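Local coordinates for protein-glutamine deamidase Cif (Burkholderia pseudomallei, PDB 3GQM) that deamidates a glutamine side chain of host NEDD8 to glutamate, abolishing cullin-RING ubiquitin ligase activity and inhibiting the host cell cycle, at residues 39-42 and 43-46. Sequence-based numbering, arbitrary orientation.
Sequences SLMQ and SLSG
A chi1 of 78° tucks the hydroxyl of Ser43 back along the chain onto the preceding helical turn, where OG donates a hydrogen bond of 2.7 Å to Leu40 O. The hydroxyl reaches this oxygen at a C=O...OG angle of 135°, tilted somewhat from the carbonyl plane; Leu40 O also accepts a weak bond from Ser43 N. Ser45 adopts a similar rotation (chi1 52°) and repeats the i to i-3 pattern: its OG donates to Gln42 O at 3.1 Å, almost in line with the C=O bond. The two serine hydroxyls thus serve Leu40 O and Gln42 O. Among the backbone bonds, Ser43 N to Ser39 O (3.2 Å) continues the alpha-helical pattern, while the link from Leu44 N to Met41 O is a weak i to i-3 bond. On the buried face, the folded Met41 chain runs alongside Leu44, and its CE lies 3.8 Å from Leu44 CD2. The other branch of Leu44, CD1, lies 3.4 Å from Leu40 O. This turn joins helix 29-42 to helix 47-53, whose N-cap position Gly46 occupies; Met41 packs on helix 192-199, Leu44 on Met53 of helix 47-53, and Leu40 and Ser43 on helix 262-273.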
loop_
_atom_site.group_PDB
_atom_site.type_symbol
_atom_site.label_atom_id
_atom_site.label_comp_id
_atom_site.label_asym_id
_atom_site.label_seq_id
_atom_site.Cartn_x
_atom_site.Cartn_y
_atom_site.Cartn_z
ATOM N N SER A 39 -0.465 3.338 -15.611
ATOM C CA SER A 39 0.224 2.372 -16.468
ATOM C C SER A 39 0.778 1.235 -15.623
ATOM O O SER A 39 0.676 0.084 -16.029
ATOM C CB SER A 39 1.318 3.015 -17.330
ATOM O OG SER A 39 2.324 3.628 -16.518
ATOM N N LEU A 40 1.323 1.537 -14.451
ATOM C CA LEU A 40 1.739 0.467 -13.518
ATOM C C LEU A 40 0.648 -0.561 -13.240
ATOM O O LEU A 40 0.877 -1.781 -13.405
ATOM C CB LEU A 40 2.304 1.014 -12.193
ATOM C CG LEU A 40 2.760 -0.163 -11.286
ATOM C CD1 LEU A 40 4.127 -0.760 -11.701
ATOM C CD2 LEU A 40 2.739 0.207 -9.810
ATOM N N MET A 41 -0.534 -0.091 -12.813
ATOM C CA MET A 41 -1.641 -1.005 -12.538
ATOM C C MET A 41 -2.086 -1.847 -13.751
ATOM O O MET A 41 -2.424 -3.021 -13.597
ATOM C CB MET A 41 -2.853 -0.311 -11.904
ATOM C CG MET A 41 -2.536 0.372 -10.579
ATOM S SD MET A 41 -2.275 -0.783 -9.261
ATOM C CE MET A 41 -0.559 -0.622 -8.847
ATOM N N GLN A 42 -2.111 -1.237 -14.931
ATOM C CA GLN A 42 -2.531 -1.973 -16.142
ATOM C C GLN A 42 -1.555 -3.095 -16.477
ATOM O O GLN A 42 -1.942 -4.101 -17.040
ATOM C CB GLN A 42 -2.615 -1.037 -17.366
ATOM C CG GLN A 42 -3.565 0.145 -17.208
ATOM C CD GLN A 42 -3.361 1.272 -18.251
ATOM O OE1 GLN A 42 -3.868 2.382 -18.073
ATOM N NE2 GLN A 42 -2.635 0.978 -19.341
ATOM N N SER A 43 -0.290 -2.926 -16.145
ATOM C CA SER A 43 0.750 -3.911 -16.518
ATOM C C SER A 43 0.720 -5.199 -15.669
ATOM O O SER A 43 1.378 -6.185 -15.989
ATOM C CB SER A 43 2.116 -3.273 -16.376
ATOM O OG SER A 43 2.523 -3.237 -14.996
ATOM N N LEU A 44 -0.056 -5.175 -14.595
ATOM C CA LEU A 44 -0.018 -6.217 -13.566
ATOM C C LEU A 44 -0.835 -7.417 -14.018
ATOM O O LEU A 44 -0.935 -8.429 -13.310
ATOM C CB LEU A 44 -0.565 -5.647 -12.262
ATOM C CG LEU A 44 0.351 -5.083 -11.157
ATOM C CD1 LEU A 44 1.710 -4.560 -11.600
ATOM C CD2 LEU A 44 -0.423 -4.056 -10.364
ATOM N N SER A 45 -1.435 -7.299 -15.201
ATOM C CA SER A 45 -2.092 -8.444 -15.811
ATOM C C SER A 45 -0.994 -9.248 -16.490
ATOM O O SER A 45 -1.205 -10.408 -16.804
ATOM C CB SER A 45 -3.176 -8.006 -16.813
ATOM O OG SER A 45 -2.625 -7.082 -17.731
ATOM N N GLY A 46 0.166 -8.616 -16.693
ATOM C CA GLY A 46 1.375 -9.267 -17.200
ATOM C C GLY A 46 2.096 -10.107 -16.131
ATOM O O GLY A 46 2.266 -9.684 -14.962
#